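Local coordinates for G protein alpha subunit (Entamoeba histolytica, PDB 4FID), which probably binds and hydrolyses GTP as the alpha subunit of a heterotrimeric G protein, relaying transmembrane signals, and is seen here with GDP bound, at residues A[26-31]-A[313-318]; A[48-53]-A[74-79]; A[208-213]-A[272-277]. All coordinates share one frame; numbering follows the deposited sequence.

Contact 1 (A[26-31]-A[313-318]); sequences KILFGG and SNIKRV
Leu28 reaches the backbone and CB of Lys316 and the CG2 methyl of Ile315, and its path illustrates how one aliphatic chain can join two helices. CB points at the helix of 313-318 and lies over one face of the neighbouring Phe29 ring, toward its rim. From there CG, set anti to the carbonyl carbon (chi1 -65°), directs CD1 at the start of Lys316. Leu28 CD1 lies 3.6 Å from Lys316 N and 3.8 Å from Lys316 CB, and 4.1 Å from Ile315 CG2. Phe29, where the chain leaves the helical conformation, adds a lighter touch: its CZ is 4.1 Å from Lys316 CG, the ring and the aliphatic chain meeting at a slant. No hydrogen bond crosses, so the join is purely van der Waals. Ile315 is buried and also packs on Ile21, Gln24 and Leu25 of helix 18-28, so the contact extends along that helix. The pairing is that of the Ras-like nucleotide-binding fold, in which the helix following the P-loop packs beside the C-terminal helix on one face of the sheet, here with the Ile315 side chain about 7 Å from the bound GDP.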
loop_
_atom_site.group_PDB
_atom_site.type_symbol
_atom_site.label_atom_id
_atom_site.label_comp_id
_atom_site.label_asym_id
_atom_site.label_seq_id
_atom_site.Cartn_x
_atom_site.Cartn_y
_atom_site.Cartn_z
ATOM N N LYS A 26 -0.605 7.872 -11.895
ATOM C CA LYS A 26 -1.057 7.716 -13.274
ATOM C C LYS A 26 -2.493 8.226 -13.407
ATOM O O LYS A 26 -2.816 8.869 -14.408
ATOM C CB LYS A 26 -0.939 6.277 -13.786
ATOM C CG LYS A 26 -0.721 6.198 -15.292
ATOM C CD LYS A 26 -0.929 4.787 -15.856
ATOM C CE LYS A 26 -0.735 4.766 -17.388
ATOM N NZ LYS A 26 -1.202 3.525 -18.070
ATOM N N ILE A 27 -3.343 7.955 -12.407
ATOM C CA ILE A 27 -4.715 8.463 -12.447
ATOM C C ILE A 27 -4.721 9.994 -12.383
ATOM O O ILE A 27 -5.421 10.653 -13.145
ATOM C CB ILE A 27 -5.646 7.949 -11.297
ATOM C CG1 ILE A 27 -5.803 6.423 -11.274
ATOM C CG2 ILE A 27 -7.006 8.558 -11.461
ATOM C CD1 ILE A 27 -6.122 5.868 -12.596
ATOM N N LEU A 28 -3.933 10.551 -11.466
ATOM C CA LEU A 28 -3.971 11.988 -11.189
ATOM C C LEU A 28 -3.274 12.833 -12.238
ATOM O O LEU A 28 -3.688 13.952 -12.502
ATOM C CB LEU A 28 -3.343 12.296 -9.828
ATOM C CG LEU A 28 -4.058 11.735 -8.600
ATOM C CD1 LEU A 28 -3.191 11.847 -7.338
ATOM C CD2 LEU A 28 -5.377 12.445 -8.428
ATOM N N PHE A 29 -2.198 12.317 -12.817
ATOM C CA PHE A 29 -1.398 13.135 -13.709
ATOM C C PHE A 29 -1.154 12.474 -15.061
ATOM O O PHE A 29 -0.934 13.165 -16.050
ATOM C CB PHE A 29 -0.067 13.506 -13.054
ATOM C CG PHE A 29 -0.203 14.206 -11.714
ATOM C CD1 PHE A 29 -0.651 15.517 -11.638
ATOM C CD2 PHE A 29 0.162 13.565 -10.539
ATOM C CE1 PHE A 29 -0.754 16.164 -10.412
ATOM C CE2 PHE A 29 0.066 14.202 -9.325
ATOM C CZ PHE A 29 -0.399 15.507 -9.257
ATOM N N GLY A 30 -1.172 11.142 -15.099
ATOM C CA GLY A 30 -1.093 10.416 -16.355
ATOM C C GLY A 30 -2.468 10.451 -17.006
ATOM O O GLY A 30 -3.255 11.360 -16.753
ATOM N N GLY A 31 -2.780 9.464 -17.832
ATOM C CA GLY A 31 -4.108 9.411 -18.415
ATOM C C GLY A 31 -5.043 8.393 -17.775
ATOM O O GLY A 31 -6.035 7.964 -18.369
ATOM N N SER A 313 -7.086 12.357 -3.321
ATOM C CA SER A 313 -6.938 13.706 -2.815
ATOM C C SER A 313 -5.671 13.883 -1.964
ATOM O O SER A 313 -4.921 14.835 -2.163
ATOM C CB SER A 313 -8.177 14.078 -2.010
ATOM O OG SER A 313 -8.246 15.471 -1.831
ATOM N N ASN A 314 -5.443 12.968 -1.022
ATOM C CA ASN A 314 -4.222 12.960 -0.220
ATOM C C ASN A 314 -2.946 12.832 -1.067
ATOM O O ASN A 314 -2.010 13.600 -0.902
ATOM C CB ASN A 314 -4.278 11.831 0.818
ATOM C CG ASN A 314 -3.098 11.858 1.794
ATOM O OD1 ASN A 314 -2.206 11.014 1.738
ATOM N ND2 ASN A 314 -3.100 12.826 2.690
ATOM N N ILE A 315 -2.895 11.866 -1.973
ATOM C CA ILE A 315 -1.691 11.717 -2.794
ATOM C C ILE A 315 -1.423 12.918 -3.715
ATOM O O ILE A 315 -0.264 13.270 -3.947
ATOM C CB ILE A 315 -1.697 10.419 -3.626
ATOM C CG1 ILE A 315 -1.680 9.195 -2.714
ATOM C CG2 ILE A 315 -0.518 10.401 -4.580
ATOM C CD1 ILE A 315 -0.643 9.280 -1.602
ATOM N N LYS A 316 -2.482 13.546 -4.234
ATOM C CA LYS A 316 -2.327 14.773 -5.029
ATOM C C LYS A 316 -1.701 15.902 -4.205
ATOM O O LYS A 316 -0.700 16.487 -4.596
ATOM C CB LYS A 316 -3.666 15.235 -5.615
ATOM C CG LYS A 316 -3.559 16.261 -6.758
ATOM C CD LYS A 316 -4.833 17.114 -6.889
ATOM C CE LYS A 316 -4.898 17.843 -8.250
ATOM N NZ LYS A 316 -6.054 18.824 -8.416
ATOM N N ARG A 317 -2.282 16.195 -3.052
ATOM C CA ARG A 317 -1.758 17.253 -2.201
ATOM C C ARG A 317 -0.307 16.962 -1.816
ATOM O O ARG A 317 0.548 17.844 -1.882
ATOM C CB ARG A 317 -2.662 17.447 -0.979
ATOM C CG ARG A 317 -2.128 18.356 0.097
ATOM C CD ARG A 317 -3.007 18.293 1.341
ATOM N NE ARG A 317 -3.234 16.920 1.805
ATOM C CZ ARG A 317 -3.957 16.583 2.880
ATOM N NH1 ARG A 317 -4.537 17.518 3.634
ATOM N NH2 ARG A 317 -4.107 15.307 3.211
ATOM N N VAL A 318 -0.024 15.713 -1.460
ATOM C CA VAL A 318 1.311 15.335 -1.009
ATOM C C VAL A 318 2.386 15.317 -2.103
ATOM O O VAL A 318 3.515 15.757 -1.887
ATOM C CB VAL A 318 1.303 13.988 -0.289
ATOM C CG1 VAL A 318 2.720 13.542 -0.019
ATOM C CG2 VAL A 318 0.533 14.111 0.998
#

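Contact 2 (A[48-53]-A[74-79])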
loop_
_atom_site.group_PDB
_atom_site.type_symbol
_atom_site.label_atom_id
_atom_site.label_comp_id
_atom_site.label_asym_id
_atom_site.label_seq_id
_atom_site.Cartn_x
_atom_site.Cartn_y
_atom_site.Cartn_z
ATOM N N ASN A 48 -10.505 -12.428 -5.355
ATOM C CA ASN A 48 -10.300 -11.832 -4.033
ATOM C C ASN A 48 -11.592 -11.698 -3.206
ATOM O O ASN A 48 -11.549 -11.773 -1.978
ATOM C CB ASN A 48 -9.655 -10.450 -4.153
ATOM C CG ASN A 48 -8.233 -10.508 -4.617
ATOM O OD1 ASN A 48 -7.642 -11.586 -4.673
ATOM N ND2 ASN A 48 -7.664 -9.355 -4.956
ATOM N N VAL A 49 -12.724 -11.468 -3.873
ATOM C CA VAL A 49 -13.989 -11.350 -3.162
ATOM C C VAL A 49 -14.221 -12.633 -2.385
ATOM O O VAL A 49 -14.505 -12.600 -1.183
ATOM C CB VAL A 49 -15.214 -11.048 -4.105
ATOM C CG1 VAL A 49 -16.535 -11.227 -3.359
ATOM C CG2 VAL A 49 -15.133 -9.641 -4.702
ATOM N N VAL A 50 -14.060 -13.767 -3.065
ATOM C CA VAL A 50 -14.346 -15.066 -2.457
ATOM C C VAL A 50 -13.262 -15.504 -1.470
ATOM O O VAL A 50 -13.568 -15.916 -0.339
ATOM C CB VAL A 50 -14.588 -16.162 -3.511
ATOM C CG1 VAL A 50 -14.749 -17.519 -2.843
ATOM C CG2 VAL A 50 -15.818 -15.831 -4.367
ATOM N N THR A 51 -11.999 -15.400 -1.875
ATOM C CA THR A 51 -10.922 -15.886 -1.018
ATOM C C THR A 51 -10.822 -15.102 0.298
ATOM O O THR A 51 -10.618 -15.702 1.349
ATOM C CB THR A 51 -9.552 -15.985 -1.755
ATOM O OG1 THR A 51 -9.011 -14.681 -2.008
ATOM C CG2 THR A 51 -9.706 -16.731 -3.064
ATOM N N CYS A 52 -10.985 -13.778 0.244
ATOM C CA CYS A 52 -11.004 -12.952 1.458
ATOM C C CYS A 52 -12.119 -13.348 2.411
ATOM O O CYS A 52 -11.965 -13.213 3.620
ATOM C CB CYS A 52 -11.186 -11.471 1.129
ATOM S SG CYS A 52 -9.739 -10.582 0.497
HETATM N N MSE A 53 -13.247 -13.817 1.872
HETATM C CA MSE A 53 -14.383 -14.198 2.707
HETATM C C MSE A 53 -14.243 -15.615 3.238
HETATM O O MSE A 53 -14.631 -15.886 4.371
HETATM C CB MSE A 53 -15.724 -14.012 1.980
HETATM C CG MSE A 53 -16.957 -14.351 2.859
HETATM SE SE MSE A 53 -17.180 -13.299 4.553
HETATM C CE MSE A 53 -17.740 -11.561 3.861
ATOM N N LYS A 74 -22.327 -22.525 -4.021
ATOM C CA LYS A 74 -21.216 -23.363 -4.446
ATOM C C LYS A 74 -19.884 -22.857 -3.926
ATOM O O LYS A 74 -19.027 -23.645 -3.528
ATOM C CB LYS A 74 -21.138 -23.369 -5.981
ATOM C CG LYS A 74 -22.475 -23.472 -6.708
ATOM C CD LYS A 74 -22.310 -23.110 -8.186
ATOM C CE LYS A 74 -23.652 -23.113 -8.943
ATOM N NZ LYS A 74 -23.523 -22.625 -10.362
ATOM N N GLU A 75 -19.710 -21.537 -3.951
ATOM C CA GLU A 75 -18.413 -20.910 -3.672
ATOM C C GLU A 75 -17.861 -21.129 -2.257
ATOM O O GLU A 75 -16.642 -21.190 -2.070
ATOM C CB GLU A 75 -18.447 -19.418 -4.007
ATOM C CG GLU A 75 -18.244 -19.118 -5.494
ATOM C CD GLU A 75 -19.542 -19.168 -6.322
ATOM O OE1 GLU A 75 -19.445 -19.019 -7.563
ATOM O OE2 GLU A 75 -20.638 -19.349 -5.732
ATOM N N PHE A 76 -18.752 -21.261 -1.274
ATOM C CA PHE A 76 -18.334 -21.434 0.114
ATOM C C PHE A 76 -18.545 -22.858 0.636
ATOM O O PHE A 76 -18.761 -23.058 1.830
ATOM C CB PHE A 76 -19.033 -20.411 1.019
ATOM C CG PHE A 76 -18.765 -18.991 0.631
ATOM C CD1 PHE A 76 -17.480 -18.481 0.674
ATOM C CD2 PHE A 76 -19.790 -18.169 0.201
ATOM C CE1 PHE A 76 -17.224 -17.173 0.295
ATOM C CE2 PHE A 76 -19.542 -16.863 -0.175
ATOM C CZ PHE A 76 -18.255 -16.365 -0.125
ATOM N N THR A 77 -18.474 -23.838 -0.261
ATOM C CA THR A 77 -18.501 -25.252 0.114
ATOM C C THR A 77 -17.245 -25.969 -0.401
ATOM O O THR A 77 -17.181 -27.198 -0.417
ATOM C CB THR A 77 -19.728 -25.958 -0.469
ATOM O OG1 THR A 77 -19.551 -26.123 -1.881
ATOM C CG2 THR A 77 -21.004 -25.153 -0.191
ATOM N N THR A 78 -16.244 -25.187 -0.801
ATOM C CA THR A 78 -15.083 -25.704 -1.519
ATOM C C THR A 78 -13.805 -24.869 -1.290
ATOM O O THR A 78 -13.867 -23.679 -0.941
ATOM C CB THR A 78 -15.390 -25.777 -3.041
ATOM O OG1 THR A 78 -14.177 -25.943 -3.784
ATOM C CG2 THR A 78 -16.074 -24.498 -3.508
ATOM N N GLU A 79 -12.650 -25.504 -1.484
ATOM C CA GLU A 79 -11.365 -24.812 -1.433
ATOM C C GLU A 79 -10.795 -24.610 -2.838
ATOM O O GLU A 79 -9.721 -24.027 -3.005
ATOM C CB GLU A 79 -10.368 -25.577 -0.559
ATOM C CG GLU A 79 -9.522 -24.678 0.317
ATOM C CD GLU A 79 -10.363 -23.682 1.105
ATOM O OE1 GLU A 79 -10.069 -22.470 1.041
ATOM O OE2 GLU A 79 -11.328 -24.104 1.777
#
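Met53, a selenomethionine in this crystal, and Val50 receive the ring of Phe76, and apolar packing makes up most of the contact. Phe76 presents the CE1-CZ side of its ring to the helix. Met53 lays its CB and CG against that side, with CG 3.8 Å from Phe76 CE1, and the side chains cross at a slant. The Met53 chain starts anti to its own nitrogen (chi1 -178°) and then bends at chi2 and chi3, which carries SE away from the 74-79 segment; the touching is therefore done by the first two carbons and not by the selenium. One turn back, Val50 CG1 reaches Phe76 CE1 at 4.0 Å, while its other methyl, CG2, meets the aliphatic part of Glu75 at CG, 4.2 Å away.

Polar atoms play a smaller part. The carbonyl oxygen of Val50 lies near the plane of the Phe76 ring, at its edge, 3.9 Å from CE1, but no hydrogen bond joins the two segments. The carboxylate of Glu75 turns away from Val50, and its OE2 is hydrogen-bonded to Ser87 OG. Within the loop, Thr77 OG1 donates to Lys74 O over 3.0 Å, closing the short turn from Lys74 to Thr77 that carries Glu75 and Phe76.

The contact thus fastens the loop after helix 42-62 back onto that same helix, where Arg54 hydrogen-bonds the Glu75 carbonyl. Helix 90-99 adds Leu90 and Asp93 against Phe76 and Leu97 against Met53, whereas helix 119-124 brings Phe123 to Met53.

Contact 3 (A[208-213]-A[272-277])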
loop_
_atom_site.group_PDB
_atom_site.type_symbol
_atom_site.label_atom_id
_atom_site.label_comp_id
_atom_site.label_asym_id
_atom_site.label_seq_id
_atom_site.Cartn_x
_atom_site.Cartn_y
_atom_site.Cartn_z
ATOM N N SER A 208 11.506 -9.275 11.765
ATOM C CA SER A 208 10.247 -8.569 11.617
ATOM C C SER A 208 10.203 -7.801 10.303
ATOM O O SER A 208 11.241 -7.586 9.674
ATOM C CB SER A 208 10.023 -7.623 12.801
ATOM O OG SER A 208 10.679 -6.388 12.611
ATOM N N ARG A 209 8.996 -7.421 9.884
ATOM C CA ARG A 209 8.814 -6.580 8.712
ATOM C C ARG A 209 9.472 -5.220 8.892
ATOM O O ARG A 209 10.029 -4.654 7.951
ATOM C CB ARG A 209 7.322 -6.407 8.400
ATOM C CG ARG A 209 6.666 -7.665 7.902
ATOM C CD ARG A 209 5.344 -7.394 7.225
ATOM N NE ARG A 209 4.890 -8.585 6.504
ATOM C CZ ARG A 209 5.269 -8.885 5.264
ATOM N NH1 ARG A 209 6.095 -8.073 4.608
ATOM N NH2 ARG A 209 4.828 -9.990 4.676
ATOM N N LEU A 210 9.417 -4.708 10.113
ATOM C CA LEU A 210 9.886 -3.360 10.410
ATOM C C LEU A 210 11.399 -3.240 10.211
ATOM O O LEU A 210 11.875 -2.329 9.527
ATOM C CB LEU A 210 9.460 -2.960 11.824
ATOM C CG LEU A 210 9.864 -1.586 12.352
ATOM C CD1 LEU A 210 9.350 -0.441 11.473
ATOM C CD2 LEU A 210 9.408 -1.422 13.784
ATOM N N THR A 211 12.143 -4.174 10.792
ATOM C CA THR A 211 13.595 -4.204 10.649
ATOM C C THR A 211 14.051 -4.510 9.214
ATOM O O THR A 211 15.077 -4.004 8.746
ATOM C CB THR A 211 14.245 -5.211 11.642
ATOM O OG1 THR A 211 13.692 -6.523 11.448
ATOM C CG2 THR A 211 14.010 -4.768 13.072
ATOM N N GLU A 212 13.296 -5.343 8.516
ATOM C CA GLU A 212 13.547 -5.537 7.099
ATOM C C GLU A 212 13.350 -4.230 6.281
ATOM O O GLU A 212 14.177 -3.917 5.435
ATOM C CB GLU A 212 12.693 -6.669 6.548
ATOM C CG GLU A 212 13.048 -7.046 5.125
ATOM C CD GLU A 212 11.873 -7.633 4.363
ATOM O OE1 GLU A 212 12.071 -8.033 3.194
ATOM O OE2 GLU A 212 10.754 -7.689 4.929
ATOM N N SER A 213 12.281 -3.462 6.526
ATOM C CA SER A 213 12.126 -2.193 5.811
ATOM C C SER A 213 13.246 -1.230 6.132
ATOM O O SER A 213 13.756 -0.546 5.242
ATOM C CB SER A 213 10.811 -1.494 6.133
ATOM O OG SER A 213 9.740 -2.374 5.953
ATOM N N GLN A 272 11.451 8.055 13.248
ATOM C CA GLN A 272 12.769 8.284 13.806
ATOM C C GLN A 272 13.603 7.013 13.858
ATOM O O GLN A 272 14.826 7.095 13.853
ATOM C CB GLN A 272 12.675 8.951 15.177
ATOM C CG GLN A 272 12.190 10.373 15.095
ATOM C CD GLN A 272 11.716 10.918 16.426
ATOM O OE1 GLN A 272 11.606 10.176 17.400
ATOM N NE2 GLN A 272 11.460 12.212 16.482
ATOM N N LEU A 273 12.956 5.842 13.884
ATOM C CA LEU A 273 13.704 4.570 13.788
ATOM C C LEU A 273 14.347 4.349 12.426
ATOM O O LEU A 273 15.374 3.711 12.343
ATOM C CB LEU A 273 12.827 3.364 14.115
ATOM C CG LEU A 273 12.269 3.277 15.535
ATOM C CD1 LEU A 273 11.372 2.063 15.659
ATOM C CD2 LEU A 273 13.391 3.237 16.549
ATOM N N PHE A 274 13.727 4.853 11.359
ATOM C CA PHE A 274 14.309 4.824 10.016
ATOM C C PHE A 274 15.428 5.850 9.832
ATOM O O PHE A 274 16.394 5.596 9.126
ATOM C CB PHE A 274 13.244 5.123 8.951
ATOM C CG PHE A 274 12.287 4.002 8.696
ATOM C CD1 PHE A 274 11.177 3.819 9.509
ATOM C CD2 PHE A 274 12.480 3.139 7.619
ATOM C CE1 PHE A 274 10.292 2.775 9.266
ATOM C CE2 PHE A 274 11.590 2.088 7.369
ATOM C CZ PHE A 274 10.504 1.910 8.173
ATOM N N THR A 275 15.288 7.024 10.433
ATOM C CA THR A 275 16.175 8.129 10.083
ATOM C C THR A 275 17.356 8.417 11.041
ATOM O O THR A 275 18.275 9.153 10.682
ATOM C CB THR A 275 15.373 9.434 9.735
ATOM O OG1 THR A 275 14.631 9.884 10.871
ATOM C CG2 THR A 275 14.415 9.161 8.617
ATOM N N GLY A 276 17.344 7.832 12.236
ATOM C CA GLY A 276 18.447 7.991 13.175
ATOM C C GLY A 276 18.925 9.431 13.325
ATOM O O GLY A 276 18.135 10.331 13.609
ATOM N N LYS A 277 20.221 9.651 13.117
ATOM C CA LYS A 277 20.830 10.981 13.255
ATOM C C LYS A 277 20.726 11.883 12.017
ATOM O O LYS A 277 21.180 13.028 12.055
ATOM C CB LYS A 277 22.320 10.862 13.604
ATOM C CG LYS A 277 22.650 9.925 14.736
ATOM C CD LYS A 277 24.024 10.234 15.312
ATOM C CE LYS A 277 24.035 11.581 16.040
ATOM N NZ LYS A 277 25.381 11.955 16.576
#
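Leu210 and Phe274 meet because their first torsions send them toward one another: Leu210 CG stands anti to its nitrogen (chi1 179°), whereas Phe274 CG lies beside its own (chi1 -74°). Neither CB points straight across, yet the far atoms converge, with Leu210 CD1 4.0 Å from Phe274 CE1 in a slanted approach. Beyond CZ, Ser213 CB sits at the ring edge, near its plane, 3.9 Å from Phe274 CE2. The far end of the ring thus meets a leucine methyl and a serine CB at neighbouring places, both offered by helix 209-222. The other Leu210 methyl, CD2, touches Leu273 CD1 more loosely at 4.4 Å.

The hydroxyl of Ser213 has separate work, hydrogen-bonding Glu196 and Ser13. At the start of the helix, Ser208 is the N-cap: its OG accepts from Thr211 N over 3.2 Å in an almost straight bond (178°).

The contact joins the first turn of helix 209-222 to the last turn of helix 263-275, two helices side by side on one face of the central sheet, as in Ras-like domains. Phe274 also packs on Phe190 and Thr192 of strand 187-193 and on Ile214 and Phe217, wedging its ring between helix 209-222 and the sheet.

In the fold
Contact 1 joins segments near the two ends of the chain, and contacts 2 and 3 follow in series within the loop it closes. Contacts 1 and 3 belong to the Ras-like domain, where helices 18-28 and 312-332 meet in one and helices 209-222 and 263-275 in the other; their centres are 27 Å apart. Contact 2 lies in the all-helical domain, with its centre 34 Å from that of contact 1 and 37 Å from that of contact 3, on the opposite side of the chain's centre from the latter. None touches another. Two contacts thus pack helices of one domain, the third secures a loop of the other, and GDP lies between the domains.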